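Local coordinates for protein GTP cyclohydrolase 1 type 2 homolog (PDB 3LNL) that is of unknown function but belongs to the NIF3 family, binds two zinc ions in a dinuclear centre and assembles into a toroid-shaped hexamer capped by PII-like domains, at residues E255-D260 against Q278-I283; G42-L47 against L51-E56; A259-K264 against N324-N329. The protein carries 2 engineered substitutions. All coordinates share one frame; numbering follows the deposited sequence.

Contact 1: residues E255-D260 against Q278-I283; sequences EDFAAD and QKIKRI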
# COMPACT_ATOMS: atom_id res chain seq x y z
N GLU B 255 -8.54 -27.17 33.63
CA GLU B 255 -9.69 -26.62 34.32
C GLU B 255 -9.35 -26.19 35.74
O GLU B 255 -9.83 -25.16 36.19
CB GLU B 255 -10.86 -27.59 34.35
CG GLU B 255 -10.71 -28.72 35.25
CD GLU B 255 -11.92 -29.67 35.18
OE1 GLU B 255 -11.75 -30.81 35.67
OE2 GLU B 255 -12.98 -29.25 34.63
N ASP B 256 -8.45 -26.91 36.39
CA ASP B 256 -8.04 -26.55 37.74
C ASP B 256 -7.21 -25.27 37.73
O ASP B 256 -7.36 -24.44 38.62
CB ASP B 256 -7.26 -27.69 38.39
CG ASP B 256 -8.16 -28.85 38.81
OD1 ASP B 256 -9.40 -28.78 38.69
OD2 ASP B 256 -7.62 -29.83 39.27
N PHE B 257 -6.34 -25.14 36.73
CA PHE B 257 -5.57 -23.92 36.55
C PHE B 257 -6.48 -22.73 36.27
O PHE B 257 -6.34 -21.68 36.91
CB PHE B 257 -4.52 -24.06 35.45
CG PHE B 257 -3.65 -22.86 35.31
CD1 PHE B 257 -2.95 -22.37 36.41
CD2 PHE B 257 -3.55 -22.19 34.10
CE1 PHE B 257 -2.19 -21.22 36.31
CE2 PHE B 257 -2.75 -21.08 33.99
CZ PHE B 257 -2.06 -20.61 35.11
N ALA B 258 -7.42 -22.90 35.34
CA ALA B 258 -8.40 -21.85 35.09
C ALA B 258 -9.15 -21.40 36.36
O ALA B 258 -9.30 -20.19 36.60
CB ALA B 258 -9.41 -22.28 33.99
N ALA B 259 -9.58 -22.36 37.18
CA ALA B 259 -10.31 -22.03 38.42
C ALA B 259 -9.45 -21.31 39.41
O ALA B 259 -9.89 -20.39 40.11
CB ALA B 259 -10.87 -23.30 39.06
N ASP B 260 -8.21 -21.77 39.51
CA ASP B 260 -7.25 -21.15 40.43
C ASP B 260 -6.99 -19.69 40.11
O ASP B 260 -6.96 -18.84 41.00
CB ASP B 260 -5.92 -21.93 40.40
CG ASP B 260 -5.03 -21.55 41.49
OD1 ASP B 260 -5.40 -21.80 42.66
OD2 ASP B 260 -3.96 -20.99 41.22
N GLN B 278 -6.58 -31.67 30.56
CA GLN B 278 -5.26 -31.51 29.96
C GLN B 278 -4.25 -31.10 31.03
O GLN B 278 -4.52 -30.21 31.84
CB GLN B 278 -5.39 -30.43 28.87
CG GLN B 278 -4.15 -30.14 28.02
CD GLN B 278 -3.89 -31.19 26.97
OE1 GLN B 278 -4.83 -31.78 26.44
NE2 GLN B 278 -2.62 -31.43 26.67
N LYS B 279 -3.10 -31.75 31.07
CA LYS B 279 -2.09 -31.40 32.03
C LYS B 279 -1.30 -30.17 31.58
O LYS B 279 -0.83 -30.13 30.46
CB LYS B 279 -1.11 -32.51 32.18
CG LYS B 279 -1.76 -33.84 32.47
CD LYS B 279 -2.14 -33.96 33.87
CE LYS B 279 -2.11 -35.43 34.32
NZ LYS B 279 -3.17 -35.51 35.35
N ILE B 280 -1.12 -29.23 32.50
CA ILE B 280 -0.59 -27.91 32.25
C ILE B 280 0.63 -27.78 33.15
O ILE B 280 0.52 -28.01 34.33
CB ILE B 280 -1.65 -26.83 32.72
CG1 ILE B 280 -2.81 -26.72 31.73
CG2 ILE B 280 -1.09 -25.45 32.85
CD1 ILE B 280 -2.47 -27.09 30.28
N LYS B 281 1.77 -27.37 32.60
CA LYS B 281 2.89 -26.97 33.44
C LYS B 281 3.43 -25.58 33.10
O LYS B 281 3.68 -24.76 34.02
CB LYS B 281 4.01 -27.98 33.30
CG LYS B 281 5.27 -27.57 33.97
CD LYS B 281 5.14 -27.65 35.49
CE LYS B 281 6.46 -27.37 36.13
NZ LYS B 281 6.23 -27.26 37.57
N ARG B 282 3.68 -25.35 31.81
CA ARG B 282 4.21 -24.09 31.33
C ARG B 282 3.09 -23.22 30.74
O ARG B 282 2.30 -23.68 29.93
CB ARG B 282 5.32 -24.33 30.31
CG ARG B 282 6.37 -25.28 30.80
CD ARG B 282 7.48 -25.54 29.78
NE ARG B 282 8.20 -24.29 29.58
CZ ARG B 282 9.06 -24.08 28.60
NH1 ARG B 282 9.32 -25.04 27.70
NH2 ARG B 282 9.68 -22.90 28.52
N ILE B 283 3.10 -21.95 31.12
CA ILE B 283 2.06 -21.00 30.87
C ILE B 283 2.64 -19.77 30.17
O ILE B 283 3.59 -19.19 30.63
CB ILE B 283 1.45 -20.61 32.23
CG1 ILE B 283 0.87 -21.92 32.91
CG2 ILE B 283 0.32 -19.58 32.06
CD1 ILE B 283 1.15 -21.99 34.30
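I280 is the first residue of 278-283 to meet the helix, and it does so lightly: its CG2 methyl stands 4.3 Å from CD2 of F257. This is also where the two backbones come nearest, with 7.7 Å between the CA atoms of F257 and I280. The methyl approaches the phenyl ring obliquely. On its other flanks I280 packs on V304 of the neighbouring strand and on D303. K281 then breaks the regular rise of the strand. Its psi of -50° is closer to a helical value than to an extended one, and the kink it makes shifts the pattern of facings, so that I280 and I283, three residues apart, both present their side chains to the helix. One carboxylate oxygen, OD2 of D303, takes the backbone N-H of both K281 and R282, spanning the kink from the side of strand 304-307. Here the fold is that of the C-terminal NIF3 domain: strand 279-285 runs antiparallel to 240-253 and parallel to 304-307, and helix 254-264, which follows directly on 240-253, lies over one face of the sheet. At I283 the packing becomes closer. Its CD1 methyl comes to 3.6 Å from CZ of F257, while CG1 and CG2 both reach the CE2 corner of the same ring at 3.9 Å. The two side chains approach from opposite directions. F257 places CG anti to its own amide nitrogen (chi1 -176°), which carries the ring off the helix and puts CZ and CE2 against the branches of I283. V248 touches both F257 and I283, and I326 of strand 325-327 also packs on F257.

Contact 2: residues G42-L47 against L51-E56; sequences GVLTAL and LEVVNE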
# COMPACT_ATOMS: atom_id res chain seq x y z
N GLY B 42 0.69 14.34 44.06
CA GLY B 42 0.38 12.98 44.42
C GLY B 42 0.12 12.22 43.15
O GLY B 42 -0.23 12.84 42.13
N VAL B 43 0.27 10.89 43.19
CA VAL B 43 0.09 10.03 42.02
C VAL B 43 -0.96 8.90 42.26
O VAL B 43 -0.86 8.14 43.23
CB VAL B 43 1.47 9.39 41.56
CG1 VAL B 43 1.30 8.44 40.30
CG2 VAL B 43 2.55 10.52 41.30
N LEU B 44 -1.93 8.82 41.35
CA LEU B 44 -2.95 7.81 41.30
C LEU B 44 -2.73 6.96 40.10
O LEU B 44 -2.73 7.48 38.96
CB LEU B 44 -4.33 8.46 41.21
CG LEU B 44 -5.56 7.58 41.40
CD1 LEU B 44 -5.60 6.99 42.84
CD2 LEU B 44 -6.81 8.46 41.07
N THR B 45 -2.54 5.66 40.32
CA THR B 45 -2.45 4.69 39.20
C THR B 45 -3.82 4.11 38.79
O THR B 45 -4.72 3.96 39.61
CB THR B 45 -1.47 3.54 39.51
OG1 THR B 45 -2.02 2.68 40.54
CG2 THR B 45 -0.09 4.11 39.94
N ALA B 46 -3.96 3.83 37.48
CA ALA B 46 -5.24 3.46 36.91
C ALA B 46 -5.00 2.54 35.70
O ALA B 46 -3.91 2.60 35.10
CB ALA B 46 -5.99 4.72 36.49
N LEU B 47 -5.99 1.71 35.35
CA LEU B 47 -5.93 0.99 34.10
C LEU B 47 -6.44 1.90 32.98
O LEU B 47 -5.72 2.18 31.99
CB LEU B 47 -6.76 -0.32 34.18
CG LEU B 47 -7.01 -1.12 32.91
CD1 LEU B 47 -5.64 -1.52 32.29
CD2 LEU B 47 -7.90 -2.37 33.16
N LEU B 51 -14.01 8.92 34.07
CA LEU B 51 -14.40 10.14 34.82
C LEU B 51 -14.31 9.92 36.32
O LEU B 51 -13.89 10.82 37.09
CB LEU B 51 -15.81 10.60 34.46
CG LEU B 51 -16.32 11.99 34.94
CD1 LEU B 51 -15.54 13.08 34.32
CD2 LEU B 51 -17.81 12.14 34.57
N GLU B 52 -14.72 8.73 36.78
CA GLU B 52 -14.66 8.43 38.23
C GLU B 52 -13.22 8.48 38.73
O GLU B 52 -12.96 8.95 39.83
CB GLU B 52 -15.32 7.08 38.57
CG GLU B 52 -16.88 7.10 38.43
CD GLU B 52 -17.58 5.74 38.68
OE1 GLU B 52 -16.95 4.64 38.62
OE2 GLU B 52 -18.81 5.77 38.93
N VAL B 53 -12.26 8.05 37.90
CA VAL B 53 -10.85 8.09 38.31
C VAL B 53 -10.38 9.56 38.48
O VAL B 53 -9.68 9.89 39.44
CB VAL B 53 -9.96 7.31 37.34
CG1 VAL B 53 -8.42 7.58 37.64
CG2 VAL B 53 -10.30 5.82 37.45
N VAL B 54 -10.81 10.42 37.57
CA VAL B 54 -10.46 11.82 37.65
C VAL B 54 -11.07 12.43 38.93
O VAL B 54 -10.37 13.15 39.64
CB VAL B 54 -10.90 12.60 36.38
CG1 VAL B 54 -10.49 14.07 36.48
CG2 VAL B 54 -10.31 11.94 35.13
N ASN B 55 -12.31 12.07 39.25
CA ASN B 55 -12.99 12.57 40.44
C ASN B 55 -12.29 12.10 41.67
O ASN B 55 -12.20 12.83 42.65
CB ASN B 55 -14.45 12.12 40.47
CG ASN B 55 -15.32 12.85 39.44
OD1 ASN B 55 -15.00 13.96 39.05
ND2 ASN B 55 -16.45 12.26 39.09
N GLU B 56 -11.82 10.86 41.63
CA GLU B 56 -11.05 10.29 42.75
C GLU B 56 -9.70 11.04 42.97
O GLU B 56 -9.33 11.35 44.10
CB GLU B 56 -10.83 8.78 42.49
CG GLU B 56 -9.95 8.00 43.52
CD GLU B 56 -9.65 6.59 43.04
OE1 GLU B 56 -9.35 5.78 43.89
OE2 GLU B 56 -9.69 6.26 41.81
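L44 does most of the work on the strand, resting its CD2 methyl on the first turns of helix 51-60. That methyl lies 3.6 Å from the carbonyl O of V53, 3.9 Å from V53 CG1 and 3.7 Å from OE2 of E56, so one carbon touches both residues. V53 shares its CG1 between two partners, because CB of A46 sits 3.9 Å away from it as well. V53 holds CG1 anti to its amide nitrogen (chi1 170°), turning that branch toward the strand, while I65 of the next strand adds another contact. The tight part is therefore a small buried patch in which L44 meets the carbonyl of V53 and the acid of E56, with the methyls of A46 and V53 beside them. The helix runs back nearly antiparallel to the strand, 162° between their directions and 9.9 Å between the axes, as expected in a beta-alpha-beta crossover; strand 64-67 completes the unit and leads to the zinc ligands H68 and H69. The solvent side of the helix is looser: E52 is exposed there, with L51 and N55 partly so, and N55 OD1 bonds to K90 NZ. V54 is buried, packed against helix 83-93. E56 runs its extended chain across L44 at about a right angle. OE2 pairs with S360 OG, and OE1 accepts the backbone N-H of T361. L44 thus presses on a buried acid, whose proton affinity the apolar cover would tend to raise and the T361 N-H to lower.

Contact 3: residues A259-K264 against N324-N329; sequences ADIKSK and NLIDIN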
# COMPACT_ATOMS: atom_id res chain seq x y z
N ALA B 259 -9.58 -22.36 37.18
CA ALA B 259 -10.31 -22.03 38.42
C ALA B 259 -9.45 -21.31 39.41
O ALA B 259 -9.89 -20.39 40.11
CB ALA B 259 -10.87 -23.30 39.06
N ASP B 260 -8.21 -21.77 39.51
CA ASP B 260 -7.25 -21.15 40.43
C ASP B 260 -6.99 -19.69 40.11
O ASP B 260 -6.96 -18.84 41.00
CB ASP B 260 -5.92 -21.93 40.40
CG ASP B 260 -5.03 -21.55 41.49
OD1 ASP B 260 -5.40 -21.80 42.66
OD2 ASP B 260 -3.96 -20.99 41.22
N ILE B 261 -6.79 -19.38 38.84
CA ILE B 261 -6.44 -18.03 38.48
C ILE B 261 -7.71 -17.12 38.50
O ILE B 261 -7.61 -15.94 38.79
CB ILE B 261 -5.55 -17.92 37.18
CG1 ILE B 261 -6.30 -18.22 35.89
CG2 ILE B 261 -4.21 -18.77 37.34
CD1 ILE B 261 -5.41 -18.18 34.65
N LYS B 262 -8.89 -17.70 38.25
CA LYS B 262 -10.16 -17.00 38.42
C LYS B 262 -10.27 -16.49 39.84
O LYS B 262 -10.60 -15.31 40.05
CB LYS B 262 -11.36 -17.91 38.10
CG LYS B 262 -12.74 -17.25 38.36
CD LYS B 262 -13.92 -18.18 38.12
CE LYS B 262 -15.25 -17.44 38.33
NZ LYS B 262 -16.43 -18.31 38.21
N SER B 263 -9.97 -17.36 40.82
CA SER B 263 -9.99 -17.00 42.21
C SER B 263 -8.91 -15.97 42.59
O SER B 263 -9.19 -14.94 43.23
CB SER B 263 -9.89 -18.31 43.05
OG SER B 263 -9.79 -18.01 44.39
N LYS B 264 -7.69 -16.20 42.14
CA LYS B 264 -6.57 -15.33 42.52
C LYS B 264 -6.73 -13.91 41.98
O LYS B 264 -6.36 -12.95 42.65
CB LYS B 264 -5.24 -15.89 42.04
CG LYS B 264 -4.75 -17.03 42.91
CD LYS B 264 -3.45 -17.68 42.46
CE LYS B 264 -3.06 -18.76 43.51
NZ LYS B 264 -2.22 -19.80 42.86
N ASN B 324 -4.18 -24.73 23.65
CA ASN B 324 -5.00 -24.48 24.78
C ASN B 324 -5.02 -22.99 25.19
O ASN B 324 -3.99 -22.34 25.21
CB ASN B 324 -4.56 -25.33 25.96
CG ASN B 324 -4.57 -26.78 25.66
OD1 ASN B 324 -5.56 -27.29 25.12
ND2 ASN B 324 -3.50 -27.47 25.97
N LEU B 325 -6.21 -22.46 25.47
CA LEU B 325 -6.35 -21.04 25.80
C LEU B 325 -7.12 -20.87 27.09
O LEU B 325 -7.94 -21.71 27.43
CB LEU B 325 -7.11 -20.30 24.72
CG LEU B 325 -6.61 -20.35 23.29
CD1 LEU B 325 -7.69 -19.68 22.37
CD2 LEU B 325 -5.25 -19.71 23.13
N ILE B 326 -6.80 -19.80 27.81
CA ILE B 326 -7.65 -19.25 28.86
C ILE B 326 -7.85 -17.76 28.61
O ILE B 326 -6.91 -16.97 28.48
CB ILE B 326 -7.11 -19.47 30.33
CG1 ILE B 326 -6.83 -20.94 30.60
CG2 ILE B 326 -8.13 -18.93 31.34
CD1 ILE B 326 -6.04 -21.26 31.83
N ASP B 327 -9.12 -17.37 28.57
CA ASP B 327 -9.54 -15.98 28.59
C ASP B 327 -9.77 -15.54 30.02
O ASP B 327 -10.78 -15.87 30.63
CB ASP B 327 -10.82 -15.82 27.76
CG ASP B 327 -11.16 -14.37 27.43
OD1 ASP B 327 -10.62 -13.44 28.07
OD2 ASP B 327 -12.01 -14.17 26.52
N ILE B 328 -8.84 -14.75 30.54
CA ILE B 328 -8.99 -14.16 31.88
C ILE B 328 -9.64 -12.76 31.84
O ILE B 328 -9.79 -12.09 32.89
CB ILE B 328 -7.67 -14.05 32.62
CG1 ILE B 328 -6.63 -13.27 31.82
CG2 ILE B 328 -7.19 -15.43 33.03
CD1 ILE B 328 -5.34 -12.87 32.67
N ASN B 329 -10.03 -12.36 30.62
CA ASN B 329 -10.57 -11.04 30.30
C ASN B 329 -9.48 -9.99 30.21
O ASN B 329 -8.41 -10.09 30.85
CB ASN B 329 -11.71 -10.66 31.26
CG ASN B 329 -12.82 -11.73 31.31
OD1 ASN B 329 -13.22 -12.26 30.27
ND2 ASN B 329 -13.22 -12.13 32.52
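I261 is the one residue of 259-264 that touches 324-329, and it does so in a conformation uncommon for an isoleucine in a helix. Its CG1 branch lies between the backbone N and the carbonyl carbon (chi1 72°), and the extended end of the chain then carries CD1 to I326 on the strand and to I328 in the loop that follows it. I328 adopts the same kind of first torsion, at 55°, which leaves its CG2 methyl to make the contact. CD1 of I261 is 3.7 Å from CG2 of I328, and the two side chains cross at about a right angle. The same CD1 also reaches the CD1 methyl of I326, at a looser 4.2 Å. I326 also touches L254, F257 and A258 of the same helix, while M120 packs on I261. D260 and K264 take no part in this apolar contact. Along the helix, K264 NZ bridges back one turn to D260, meeting OD2 on its syn lone pair at 2.7 Å, and it also bonds to the carbonyl of M120. The end of K262 leads away, and its NZ forms a salt bridge with the terminal carboxylate of I370 in the second subunit. Where the strand ends, an Asx turn closes: OD1 of D327 accepts the backbone N-H of N329 at 2.8 Å, on the anti side and 26° out of the carboxylate plane. OD2 has a salt bridge to R271 NE and a hydrogen bond from I310 N, so three donors grip the carboxylate. I328 O bonds to S332 OG. Strand, Asx turn and loop lead here straight into the dinuclear zinc site of the NIF3 fold, where H330, the next residue, and E333 bind zinc.

Contact 2 comes first along the chain, in the N-terminal NIF3 domain; contacts 1 and 3 come later, in the C-terminal one. These last two are close neighbours, their centres 9 Å apart, and share helix 254-264 and the sheet it packs on. They join directly where CD2 of F257 lies 3.5 Å from CD1 of I326. Contact 2 belongs to a separate sheet, its centre 34 Å from that of contact 1 and 27 Å from that of contact 3. The zinc centre draws on both domains: H68 and H69 follow the strand next to contact 2, while H330 and E333 follow contact 3.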